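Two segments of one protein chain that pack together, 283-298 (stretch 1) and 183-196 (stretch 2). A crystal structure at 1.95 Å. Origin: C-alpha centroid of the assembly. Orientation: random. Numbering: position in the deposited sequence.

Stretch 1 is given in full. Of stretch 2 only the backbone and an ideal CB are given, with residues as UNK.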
# COMPACT_ATOMS: atom_id res chain seq x y z
N ASP A 283 -10.00 23.32 -11.28
CA ASP A 283 -9.20 23.72 -12.43
C ASP A 283 -9.10 22.52 -13.42
O ASP A 283 -8.53 21.48 -13.08
CB ASP A 283 -7.81 24.12 -11.95
CG ASP A 283 -6.94 24.77 -13.05
OD1 ASP A 283 -7.25 24.66 -14.24
OD2 ASP A 283 -5.92 25.38 -12.70
N PRO A 284 -9.59 22.67 -14.66
CA PRO A 284 -9.49 21.51 -15.59
C PRO A 284 -8.06 21.20 -15.97
O PRO A 284 -7.77 20.11 -16.47
CB PRO A 284 -10.30 21.97 -16.84
CG PRO A 284 -10.36 23.49 -16.71
CD PRO A 284 -10.36 23.80 -15.23
N ASN A 285 -7.16 22.14 -15.73
CA ASN A 285 -5.75 21.88 -16.04
C ASN A 285 -5.00 21.12 -14.99
O ASN A 285 -3.81 20.82 -15.15
CB ASN A 285 -5.01 23.21 -16.26
CG ASN A 285 -5.59 24.04 -17.40
OD1 ASN A 285 -6.11 23.52 -18.40
ND2 ASN A 285 -5.52 25.34 -17.23
N ASP A 286 -5.69 20.76 -13.90
CA ASP A 286 -4.99 19.97 -12.89
C ASP A 286 -4.59 18.62 -13.55
O ASP A 286 -5.46 17.96 -14.13
CB ASP A 286 -5.92 19.76 -11.67
CG ASP A 286 -5.23 19.12 -10.51
OD1 ASP A 286 -4.45 18.14 -10.67
OD2 ASP A 286 -5.41 19.65 -9.40
N THR A 287 -3.32 18.23 -13.48
CA THR A 287 -2.87 17.06 -14.24
C THR A 287 -3.49 15.78 -13.70
O THR A 287 -3.53 14.76 -14.40
CB THR A 287 -1.32 16.92 -14.23
OG1 THR A 287 -0.81 16.80 -12.87
CG2 THR A 287 -0.66 18.15 -15.01
N ALA A 288 -3.98 15.81 -12.45
CA ALA A 288 -4.62 14.60 -11.88
C ALA A 288 -5.94 14.26 -12.63
O ALA A 288 -6.46 13.17 -12.51
CB ALA A 288 -4.88 14.82 -10.34
N TRP A 289 -6.50 15.20 -13.40
CA TRP A 289 -7.66 14.84 -14.22
C TRP A 289 -7.26 13.76 -15.25
O TRP A 289 -8.05 12.94 -15.66
CB TRP A 289 -8.22 16.05 -14.95
CG TRP A 289 -9.06 16.97 -14.01
CD1 TRP A 289 -8.79 18.29 -13.66
CD2 TRP A 289 -10.26 16.61 -13.36
NE1 TRP A 289 -9.77 18.74 -12.80
CE2 TRP A 289 -10.71 17.74 -12.64
CE3 TRP A 289 -11.04 15.42 -13.32
CZ2 TRP A 289 -11.88 17.73 -11.88
CZ3 TRP A 289 -12.23 15.42 -12.57
CH2 TRP A 289 -12.64 16.58 -11.86
N ILE A 290 -6.01 13.78 -15.67
CA ILE A 290 -5.53 12.79 -16.62
C ILE A 290 -4.98 11.57 -15.90
O ILE A 290 -5.29 10.43 -16.25
CB ILE A 290 -4.43 13.41 -17.51
CG1 ILE A 290 -5.02 14.48 -18.41
CG2 ILE A 290 -3.69 12.32 -18.29
CD1 ILE A 290 -3.90 15.40 -19.16
N THR A 291 -4.12 11.78 -14.90
CA THR A 291 -3.48 10.63 -14.27
C THR A 291 -4.45 9.78 -13.43
O THR A 291 -4.26 8.57 -13.36
CB THR A 291 -2.28 11.02 -13.36
OG1 THR A 291 -2.67 12.02 -12.39
CG2 THR A 291 -1.12 11.57 -14.22
N SER A 292 -5.48 10.38 -12.84
CA SER A 292 -6.24 9.62 -11.84
C SER A 292 -7.10 8.47 -12.48
O SER A 292 -7.16 7.40 -11.92
CB SER A 292 -7.14 10.51 -10.96
OG SER A 292 -8.19 11.22 -11.61
N PRO A 293 -7.74 8.69 -13.64
CA PRO A 293 -8.42 7.51 -14.21
C PRO A 293 -7.46 6.41 -14.67
O PRO A 293 -7.80 5.22 -14.58
CB PRO A 293 -9.24 8.11 -15.40
CG PRO A 293 -8.48 9.42 -15.74
CD PRO A 293 -8.10 9.93 -14.36
N ILE A 294 -6.26 6.76 -15.09
CA ILE A 294 -5.27 5.72 -15.41
C ILE A 294 -4.82 4.96 -14.15
O ILE A 294 -4.73 3.71 -14.13
CB ILE A 294 -4.08 6.36 -16.16
CG1 ILE A 294 -4.61 6.82 -17.54
CG2 ILE A 294 -2.92 5.35 -16.32
CD1 ILE A 294 -3.79 8.03 -18.09
N VAL A 295 -4.59 5.69 -13.05
CA VAL A 295 -4.26 5.02 -11.77
C VAL A 295 -5.40 4.07 -11.33
O VAL A 295 -5.14 2.97 -10.95
CB VAL A 295 -3.98 6.08 -10.65
CG1 VAL A 295 -3.75 5.39 -9.27
CG2 VAL A 295 -2.75 6.90 -11.06
N ALA A 296 -6.63 4.54 -11.36
CA ALA A 296 -7.75 3.70 -11.00
C ALA A 296 -7.81 2.43 -11.88
O ALA A 296 -8.01 1.33 -11.36
CB ALA A 296 -9.09 4.47 -11.08
N ALA A 297 -7.62 2.62 -13.19
CA ALA A 297 -7.59 1.47 -14.14
C ALA A 297 -6.47 0.47 -13.79
O ALA A 297 -6.67 -0.70 -13.80
CB ALA A 297 -7.41 1.99 -15.56
N VAL A 298 -5.27 0.96 -13.46
CA VAL A 298 -4.19 0.06 -13.07
C VAL A 298 -4.51 -0.64 -11.76
O VAL A 298 -4.20 -1.82 -11.61
CB VAL A 298 -2.84 0.83 -12.96
CG1 VAL A 298 -1.69 -0.05 -12.37
CG2 VAL A 298 -2.45 1.36 -14.42
N UNK A 183 -19.24 14.34 -17.76
CA UNK A 183 -17.81 14.27 -17.86
C UNK A 183 -17.28 15.66 -17.48
O UNK A 183 -17.55 16.63 -18.19
CB UNK A 183 -17.36 13.84 -19.26
N UNK A 184 -16.53 15.77 -16.35
CA UNK A 184 -16.13 17.13 -15.91
C UNK A 184 -15.30 17.94 -16.91
O UNK A 184 -15.47 19.14 -16.99
CB UNK A 184 -15.33 17.02 -14.61
N UNK A 185 -14.39 17.30 -17.64
CA UNK A 185 -13.65 18.03 -18.68
C UNK A 185 -13.02 17.06 -19.63
O UNK A 185 -13.04 15.84 -19.40
CB UNK A 185 -12.58 18.94 -18.07
N UNK A 186 -12.45 17.59 -20.71
CA UNK A 186 -12.01 16.75 -21.81
C UNK A 186 -10.70 16.10 -21.47
O UNK A 186 -10.33 15.12 -22.13
CB UNK A 186 -11.88 17.56 -23.10
N UNK A 187 -9.93 16.67 -20.52
CA UNK A 187 -8.64 16.04 -20.21
C UNK A 187 -8.90 14.73 -19.45
O UNK A 187 -8.26 13.71 -19.68
CB UNK A 187 -7.75 16.98 -19.39
N UNK A 188 -9.86 14.80 -18.55
CA UNK A 188 -10.36 13.60 -17.87
C UNK A 188 -10.89 12.59 -18.91
O UNK A 188 -10.61 11.37 -18.82
CB UNK A 188 -11.46 13.97 -16.87
N UNK A 189 -11.65 13.09 -19.89
CA UNK A 189 -12.18 12.17 -20.93
C UNK A 189 -11.01 11.50 -21.68
O UNK A 189 -11.02 10.28 -21.97
CB UNK A 189 -13.08 12.92 -21.91
N UNK A 190 -9.97 12.28 -22.00
CA UNK A 190 -8.82 11.64 -22.65
C UNK A 190 -8.12 10.61 -21.76
O UNK A 190 -7.59 9.63 -22.27
CB UNK A 190 -7.81 12.71 -23.08
N UNK A 191 -8.07 10.84 -20.45
CA UNK A 191 -7.50 9.83 -19.55
C UNK A 191 -8.33 8.55 -19.54
O UNK A 191 -7.75 7.46 -19.52
CB UNK A 191 -7.39 10.39 -18.13
N UNK A 192 -9.66 8.67 -19.53
CA UNK A 192 -10.55 7.51 -19.62
C UNK A 192 -10.23 6.75 -20.93
O UNK A 192 -10.29 5.55 -20.98
CB UNK A 192 -12.02 7.94 -19.58
N UNK A 193 -9.97 7.50 -22.00
CA UNK A 193 -9.83 6.86 -23.32
C UNK A 193 -8.55 6.07 -23.32
O UNK A 193 -8.46 5.00 -23.93
CB UNK A 193 -9.83 7.88 -24.46
N UNK A 194 -7.53 6.59 -22.64
CA UNK A 194 -6.26 5.89 -22.62
C UNK A 194 -6.41 4.65 -21.73
O UNK A 194 -5.84 3.60 -22.04
CB UNK A 194 -5.14 6.80 -22.12
N UNK A 195 -7.14 4.76 -20.61
CA UNK A 195 -7.36 3.57 -19.78
C UNK A 195 -8.05 2.46 -20.60
O UNK A 195 -7.77 1.29 -20.45
CB UNK A 195 -8.20 3.93 -18.55
N UNK A 196 -9.02 2.87 -21.42
CA UNK A 196 -9.77 1.96 -22.30
C UNK A 196 -8.83 1.30 -23.31
O UNK A 196 -8.73 0.11 -23.38
CB UNK A 196 -10.88 2.71 -23.03

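The helix of stretch 1 and the helix of stretch 2 run at 28°, with axes approaching to 7.4 Å.

Position 183 has nothing of stretch 1 within 5.5 Å of its ideal CB and is unconstrained here; it is V183. At 184, phi of -59° permits proline, and the ideal CB lies 3.9 Å from W289 CH2, so a small or medium apolar group suits. It is P184, whose CB packs 3.8 Å from W289 CH2.

Position 185 has phi/psi of -162/172 and directly precedes the helix, which favours a capping residue: Ser, Thr, Asp or Asn. Its ideal CB, 4.0 Å from P284 CB, points toward stretch 1. The residue is N185 (chi1 p). N185 OD1 accepts from the backbone N of 188 at 2.9 Å with a 172° angle, and weakly from the backbone N of 187, also at 2.9 Å; N185 ND2 lies over one face of the W289 ring, 3.4 Å from W289 CD2.

Position 186 points away and would accept many residues; K186 makes no contact with stretch 1.

At 187 the ideal CB is 3.8 Å from I290 CG1 and 4.3 Å from P284 O, beside the turn 283-286. A long or aromatic side chain could cover that turn. Y187 (chi1 m) does so: its CD2 reaches 3.3 Å from P284 O, and its CE2 4.0 Å from N285 OD1.

At 188, CA-to-CB points sideways, with the ideal CB 3.8 Å from W289 O. Leucine, methionine or an aromatic could reach past the indole toward P293. F188 (chi1 t) receives the W289 edge on its face, planes at 74° and centroids 5.9 Å apart, while its CD1 lies 3.9 Å from P293 CG. F188 CA makes a CA-H...O contact of 3.3 Å with W289 O.

Positions 189 and 190 point away and sideways, with nothing of stretch 1 within 5.5 Å of their ideal CB atoms; they are A189 and M190.

At 191 an ideal CB would lie 2.8 Å from both P293 CG and I290 O, clashing with each. The backbone angles are ordinary helical ones; it is the neighbouring stretch, at this distance, that leaves room for glycine alone. G191 lets the two stretches come to 4.6 Å between G191 CA and I290 CA.

Position 192 points away, but a branched apolar chain could turn back: L192 CD2 reaches P293 CB at 3.9 Å.

At 194 the ideal CB is 4.4 Å from I294 CD1, suiting aliphatics; L194 CD2 meets that CD1 at 3.7 Å.

At 195 the ideal CB, 3.7 Å from A297 CB, leaves little room, favouring a small residue. A195 CB sits 3.6 Å from A297 CB. Positions 193, out of reach, and 196, pointing away, are A193 and Y196.

Stretch 2 (183-196) VPNKYFAMGLALAY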
# COMPACT_ATOMS: atom_id res chain seq x y z
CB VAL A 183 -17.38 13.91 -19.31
CG1 VAL A 183 -15.87 14.13 -19.46
CG2 VAL A 183 -17.81 12.42 -19.65
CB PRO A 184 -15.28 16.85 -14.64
CG PRO A 184 -15.92 15.56 -14.08
CD PRO A 184 -16.23 14.74 -15.33
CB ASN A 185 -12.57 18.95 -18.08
CG ASN A 185 -11.52 18.16 -17.26
OD1 ASN A 185 -10.74 17.42 -17.82
ND2 ASN A 185 -11.44 18.44 -15.94
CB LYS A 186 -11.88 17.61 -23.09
CG LYS A 186 -10.78 18.68 -22.93
CD LYS A 186 -10.66 19.53 -24.23
CE LYS A 186 -11.80 20.47 -24.47
NZ LYS A 186 -11.33 21.52 -25.47
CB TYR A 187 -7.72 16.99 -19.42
CG TYR A 187 -7.57 18.28 -20.18
CD1 TYR A 187 -6.97 18.29 -21.43
CD2 TYR A 187 -8.11 19.47 -19.69
CE1 TYR A 187 -6.89 19.48 -22.17
CE2 TYR A 187 -8.05 20.65 -20.43
CZ TYR A 187 -7.41 20.64 -21.66
OH TYR A 187 -7.35 21.81 -22.40
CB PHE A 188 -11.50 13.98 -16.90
CG PHE A 188 -12.16 12.76 -16.24
CD1 PHE A 188 -11.43 11.96 -15.35
CD2 PHE A 188 -13.47 12.44 -16.49
CE1 PHE A 188 -12.05 10.81 -14.71
CE2 PHE A 188 -14.08 11.29 -15.90
CZ PHE A 188 -13.34 10.51 -15.00
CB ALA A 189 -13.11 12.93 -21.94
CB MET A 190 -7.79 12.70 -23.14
CG MET A 190 -8.38 13.49 -24.33
SD MET A 190 -7.12 14.65 -25.00
CE MET A 190 -7.29 15.92 -23.87
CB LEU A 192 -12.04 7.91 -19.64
CG LEU A 192 -12.69 8.45 -18.33
CD1 LEU A 192 -14.11 8.99 -18.57
CD2 LEU A 192 -12.61 7.36 -17.20
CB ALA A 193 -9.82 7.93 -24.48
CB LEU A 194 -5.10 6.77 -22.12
CG LEU A 194 -3.74 6.06 -21.94
CD1 LEU A 194 -3.32 5.39 -23.30
CD2 LEU A 194 -2.62 7.02 -21.47
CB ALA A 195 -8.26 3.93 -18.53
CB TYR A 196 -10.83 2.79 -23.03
CG TYR A 196 -11.75 2.06 -24.00
CD1 TYR A 196 -12.07 0.72 -23.83
CD2 TYR A 196 -12.34 2.76 -25.07
CE1 TYR A 196 -12.96 0.08 -24.72
CE2 TYR A 196 -13.20 2.13 -25.95
CZ TYR A 196 -13.49 0.80 -25.79
OH TYR A 196 -14.38 0.19 -26.66
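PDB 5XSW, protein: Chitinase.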